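Local coordinates for protein (auracyanin) (Chloroflexus aurantiacus, PDB 1QHQ) that carries electrons as a blue copper protein, probably as a soluble acceptor for the membrane-bound alternative complex III of a photosynthetic bacterium, at residues 3-9 against 93-99; 36-40 against 110-115. All coordinates share one frame; numbering follows the deposited sequence.

Contact 1: 3-9 against 93-99; sequences NAPGGSN and ALAWTAM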
loop_
_atom_site.group_PDB
_atom_site.type_symbol
_atom_site.label_atom_id
_atom_site.label_comp_id
_atom_site.label_asym_id
_atom_site.label_seq_id
_atom_site.Cartn_x
_atom_site.Cartn_y
_atom_site.Cartn_z
ATOM N N ASN A 3 11.669 -3.714 -8.026
ATOM C CA ASN A 3 10.231 -3.842 -7.701
ATOM C C ASN A 3 10.056 -4.841 -6.568
ATOM O O ASN A 3 9.973 -6.057 -6.774
ATOM C CB ASN A 3 9.443 -4.311 -8.934
ATOM C CG ASN A 3 7.971 -4.422 -8.689
ATOM O OD1 ASN A 3 7.460 -3.871 -7.686
ATOM N ND2 ASN A 3 7.199 -5.041 -9.588
ATOM N N ALA A 4 9.965 -4.324 -5.333
ATOM C CA ALA A 4 9.853 -5.204 -4.170
ATOM C C ALA A 4 9.040 -4.500 -3.069
ATOM O O ALA A 4 9.004 -3.263 -3.046
ATOM C CB ALA A 4 11.246 -5.492 -3.632
ATOM N N PRO A 5 8.562 -5.281 -2.144
ATOM C CA PRO A 5 7.867 -4.720 -0.967
ATOM C C PRO A 5 8.861 -3.937 -0.141
ATOM O O PRO A 5 10.086 -4.120 -0.257
ATOM C CB PRO A 5 7.298 -5.921 -0.266
ATOM C CG PRO A 5 8.080 -7.102 -0.731
ATOM C CD PRO A 5 8.618 -6.746 -2.096
ATOM N N GLY A 6 8.377 -3.152 0.806
ATOM C CA GLY A 6 9.314 -2.343 1.620
ATOM C C GLY A 6 8.485 -1.484 2.586
ATOM O O GLY A 6 7.306 -1.762 2.808
ATOM N N GLY A 7 9.186 -0.592 3.265
ATOM C CA GLY A 7 8.536 0.307 4.215
ATOM C C GLY A 7 9.295 0.343 5.534
ATOM O O GLY A 7 9.967 -0.583 5.957
ATOM N N SER A 8 9.118 1.498 6.226
ATOM C CA SER A 8 9.782 1.653 7.506
ATOM C C SER A 8 9.339 0.629 8.529
ATOM O O SER A 8 10.104 0.358 9.451
ATOM C CB SER A 8 9.590 3.070 8.066
ATOM O OG SER A 8 8.202 3.296 8.344
ATOM N N ASN A 9 8.123 0.119 8.448
ATOM C CA ASN A 9 7.588 -0.757 9.485
ATOM C C ASN A 9 7.600 -2.230 9.102
ATOM O O ASN A 9 7.014 -3.056 9.806
ATOM C CB ASN A 9 6.143 -0.312 9.793
ATOM C CG ASN A 9 6.132 0.975 10.629
ATOM O OD1 ASN A 9 6.982 1.853 10.492
ATOM N ND2 ASN A 9 5.127 1.078 11.494
ATOM N N ALA A 93 6.680 6.456 4.371
ATOM C CA ALA A 93 6.105 5.270 3.718
ATOM C C ALA A 93 6.285 4.056 4.635
ATOM O O ALA A 93 7.388 3.551 4.833
ATOM C CB ALA A 93 6.825 5.058 2.385
ATOM N N LEU A 94 5.227 3.714 5.364
ATOM C CA LEU A 94 5.267 2.709 6.398
ATOM C C LEU A 94 5.428 1.287 5.872
ATOM O O LEU A 94 6.114 0.469 6.477
ATOM C CB LEU A 94 4.014 2.775 7.276
ATOM C CG LEU A 94 3.787 4.075 8.042
ATOM C CD1 LEU A 94 2.498 4.021 8.838
ATOM C CD2 LEU A 94 4.968 4.343 8.970
ATOM N N ALA A 95 4.760 0.985 4.765
ATOM C CA ALA A 95 4.795 -0.339 4.179
ATOM C C ALA A 95 4.230 -0.297 2.750
ATOM O O ALA A 95 3.308 0.459 2.460
ATOM C CB ALA A 95 3.845 -1.287 4.989
ATOM N N TRP A 96 4.763 -1.175 1.898
ATOM C CA TRP A 96 4.175 -1.304 0.563
ATOM C C TRP A 96 4.403 -2.730 0.043
ATOM O O TRP A 96 5.387 -3.377 0.406
ATOM C CB TRP A 96 4.692 -0.295 -0.431
ATOM C CG TRP A 96 6.152 -0.325 -0.713
ATOM C CD1 TRP A 96 6.787 -1.037 -1.701
ATOM C CD2 TRP A 96 7.177 0.453 -0.070
ATOM N NE1 TRP A 96 8.143 -0.830 -1.628
ATOM C CE2 TRP A 96 8.400 0.154 -0.707
ATOM C CE3 TRP A 96 7.163 1.406 0.948
ATOM C CZ2 TRP A 96 9.588 0.772 -0.357
ATOM C CZ3 TRP A 96 8.343 2.036 1.294
ATOM C CH2 TRP A 96 9.556 1.694 0.669
ATOM N N THR A 97 3.506 -3.141 -0.845
ATOM C CA THR A 97 3.728 -4.369 -1.612
ATOM C C THR A 97 4.534 -3.966 -2.881
ATOM O O THR A 97 4.492 -2.801 -3.266
ATOM C CB THR A 97 2.440 -5.012 -2.102
ATOM O OG1 THR A 97 1.779 -4.126 -3.050
ATOM C CG2 THR A 97 1.423 -5.265 -1.010
ATOM N N ALA A 98 5.073 -4.969 -3.529
ATOM C CA ALA A 98 5.593 -4.788 -4.887
ATOM C C ALA A 98 4.433 -4.304 -5.779
ATOM O O ALA A 98 3.261 -4.412 -5.491
ATOM C CB ALA A 98 6.074 -6.142 -5.393
ATOM N N MET A 99 4.866 -3.822 -6.958
ATOM C CA MET A 99 3.880 -3.417 -7.977
ATOM C C MET A 99 3.474 -4.675 -8.758
ATOM O O MET A 99 4.366 -5.386 -9.229
ATOM C CB MET A 99 4.566 -2.396 -8.892
ATOM C CG MET A 99 3.587 -1.803 -9.917
ATOM S SD MET A 99 2.271 -0.866 -9.151
ATOM C CE MET A 99 3.130 0.530 -8.492
#
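The indole of W96 lies against the peptide joining G6 to G7, and its course from CB to the far rim illustrates how one side chain can fasten a non-repetitive N-terminal segment to a sheet edge. With chi1 at 61°, CG stands between the backbone N and the carbonyl carbon, which swings the ring up under residues 4-7. Beyond CB, CG and CD2 pass beneath the G6 backbone; CD1 nears A4 O, and NE1 donates to that oxygen at 2.9 Å, a bent bond (136°) lying 19° out of the ring plane. CE2 and CZ2 run below G6 CA, which makes a CH-pi contact 3.8 Å from the centroid of the six-membered ring. At the far rim CZ3 meets G7 N at 3.4 Å. With no side chain at G6 or G7, the backbone itself lies on the ring face and comes close to A95.

G6 and W96 also form an antiparallel hydrogen-bonded pair, G6 N to W96 O and W96 N to G6 O. Farther on, S8 N bonds to A93 O and N9 N to L94 O. At the other end the N3 amide reads the backbone N-H and C=O of M99: OD1 accepts from M99 N (2.7 Å), while ND2 gives a nearly straight bond to M99 O, each on a lone pair in the carbonyl plane.

Strand 93-96 is one of the two outermost strands of its sheet and pairs with strand 60-62, where L94 and A95 both face L61 in a classic beta bulge; segment 3-9 covers its other edge, and A95 leans on F110 of strand 104-111.

Contact 2: 36-40 against 110-115; sequences SLPAN and FRTPAP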
loop_
_atom_site.group_PDB
_atom_site.type_symbol
_atom_site.label_atom_id
_atom_site.label_comp_id
_atom_site.label_asym_id
_atom_site.label_seq_id
_atom_site.Cartn_x
_atom_site.Cartn_y
_atom_site.Cartn_z
ATOM N N SER A 36 -9.172 -1.514 9.100
ATOM C CA SER A 36 -9.040 -1.220 10.556
ATOM C C SER A 36 -8.074 -2.256 11.143
ATOM O O SER A 36 -8.301 -3.443 10.902
ATOM C CB SER A 36 -10.453 -1.495 11.147
ATOM O OG SER A 36 -10.556 -1.122 12.469
ATOM N N LEU A 37 -7.101 -1.845 11.913
ATOM C CA LEU A 37 -6.194 -2.843 12.562
ATOM C C LEU A 37 -5.820 -2.254 13.928
ATOM O O LEU A 37 -5.701 -1.056 14.094
ATOM C CB LEU A 37 -4.929 -2.969 11.713
ATOM C CG LEU A 37 -5.049 -3.563 10.300
ATOM C CD1 LEU A 37 -3.751 -3.313 9.548
ATOM C CD2 LEU A 37 -5.340 -5.070 10.433
ATOM N N PRO A 38 -5.443 -3.147 14.855
ATOM C CA PRO A 38 -4.934 -2.667 16.147
ATOM C C PRO A 38 -3.541 -2.109 15.995
ATOM O O PRO A 38 -2.808 -2.553 15.101
ATOM C CB PRO A 38 -4.949 -3.931 16.997
ATOM C CG PRO A 38 -4.777 -5.054 16.026
ATOM C CD PRO A 38 -5.504 -4.585 14.750
ATOM N N ALA A 39 -3.140 -1.225 16.891
ATOM C CA ALA A 39 -1.824 -0.626 16.897
ATOM C C ALA A 39 -0.741 -1.623 17.334
ATOM O O ALA A 39 -1.036 -2.577 18.034
ATOM C CB ALA A 39 -1.778 0.579 17.853
ATOM N N ASN A 40 0.452 -1.360 16.879
ATOM C CA ASN A 40 1.657 -2.074 17.317
ATOM C C ASN A 40 1.496 -3.563 17.234
ATOM O O ASN A 40 1.913 -4.358 18.098
ATOM C CB ASN A 40 1.996 -1.635 18.772
ATOM C CG ASN A 40 3.363 -2.163 19.194
ATOM O OD1 ASN A 40 4.318 -2.141 18.411
ATOM N ND2 ASN A 40 3.473 -2.659 20.421
ATOM N N PHE A 110 4.197 -6.178 8.202
ATOM C CA PHE A 110 4.641 -4.977 8.873
ATOM C C PHE A 110 4.045 -4.874 10.273
ATOM O O PHE A 110 2.970 -5.405 10.535
ATOM C CB PHE A 110 4.350 -3.720 8.053
ATOM C CG PHE A 110 2.882 -3.419 7.876
ATOM C CD1 PHE A 110 2.120 -4.113 6.961
ATOM C CD2 PHE A 110 2.264 -2.441 8.646
ATOM C CE1 PHE A 110 0.776 -3.836 6.816
ATOM C CE2 PHE A 110 0.915 -2.184 8.536
ATOM C CZ PHE A 110 0.167 -2.851 7.557
ATOM N N ARG A 111 4.676 -4.029 11.085
ATOM C CA ARG A 111 4.097 -3.680 12.388
ATOM C C ARG A 111 3.262 -2.406 12.209
ATOM O O ARG A 111 3.732 -1.406 11.690
ATOM C CB ARG A 111 5.193 -3.462 13.437
ATOM C CG ARG A 111 4.598 -3.192 14.831
ATOM C CD ARG A 111 5.702 -3.191 15.885
ATOM N NE ARG A 111 6.413 -4.471 15.910
ATOM C CZ ARG A 111 6.012 -5.522 16.615
ATOM N NH1 ARG A 111 4.884 -5.433 17.322
ATOM N NH2 ARG A 111 6.664 -6.668 16.599
ATOM N N THR A 112 1.986 -2.526 12.563
ATOM C CA THR A 112 1.136 -1.313 12.423
ATOM C C THR A 112 1.672 -0.207 13.328
ATOM O O THR A 112 2.268 -0.478 14.379
ATOM C CB THR A 112 -0.299 -1.656 12.808
ATOM O OG1 THR A 112 -0.260 -2.221 14.138
ATOM C CG2 THR A 112 -0.918 -2.698 11.872
ATOM N N PRO A 113 1.458 1.035 12.943
ATOM C CA PRO A 113 1.869 2.205 13.682
ATOM C C PRO A 113 0.992 2.485 14.892
ATOM O O PRO A 113 0.203 1.621 15.305
ATOM C CB PRO A 113 1.744 3.323 12.623
ATOM C CG PRO A 113 0.520 2.880 11.858
ATOM C CD PRO A 113 0.737 1.383 11.683
ATOM N N ALA A 114 1.183 3.636 15.529
ATOM C CA ALA A 114 0.371 3.987 16.734
ATOM C C ALA A 114 -1.070 4.227 16.362
ATOM O O ALA A 114 -1.367 4.455 15.160
ATOM C CB ALA A 114 0.972 5.329 17.228
ATOM N N PRO A 115 -1.984 4.278 17.286
ATOM C CA PRO A 115 -3.392 4.529 17.016
ATOM C C PRO A 115 -3.501 5.832 16.263
ATOM O O PRO A 115 -2.745 6.790 16.505
ATOM C CB PRO A 115 -4.022 4.669 18.422
ATOM C CG PRO A 115 -3.148 3.707 19.227
ATOM C CD PRO A 115 -1.745 4.062 18.744
#
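T112 and P38 meet where two strands leave the cupredoxin beta-sandwich: 34-38 is an outermost strand of the five-stranded sheet and 104-111 of the three-stranded one. The touching parts, 37-40 and 110-115, run 97° apart and do not pair as strands, so side chains and carbonyls do most of the joining.

Among the polar contacts, the firm one is T112 OG1 to P38 O at 2.7 Å, in the carbonyl plane and on a lone pair. It depends on a chi1 of 55°, which turns OG1 up to the passing chain and sends the methyl CG2 anti to the carbonyl carbon. The same OG1 accepts from T41 N, so the buried hydroxyl is gripped by two bonds and ties the turn to the residue just before strand 42-49. N40 N has two weak acceptors, T112 O and P113 O, the latter at 3.4 Å. Two CA-H...O contacts, from A39 to P113 O and from N40 to T112 O, run beside them.

R111 carries the charge and makes its salt bridge through NH2 to E13. In one of its two conformers its chain lies alongside N40, pointing the same way, and the weak bond from NH1 to N40 O is doubtful for that reason.

Apolar contacts divide between inside and outside. On the inner side L37 CD1 touches T112 CG2 at 3.7 Å and reaches F110 CZ more loosely, at 4.4 Å; L37 also packs on V43 and L136. On the outer side A39 CB rests against P115 CD at 3.6 Å.

Both contacts fasten outermost strands of the sandwich, yet by different means. Contact 1 lies nearer the centre of the chain, its own centre about 7 Å away, and its row of hydrogen bonds, closed by the N3 amide, ends at M99 beside the copper site: the M99 side chain is about 6 Å from the copper and about 5 Å from those of its ligands H57 and C122. Contact 2, about 14 Å from the centre and away from that site, joins strand ends with two weak backbone bonds and one strong side-chain bond. Buried and exposed residues mix in each. They meet directly: N9 O lies 2.8 Å from R111 N, probably hydrogen-bonded, and L94 CD1 packs on P113 CG.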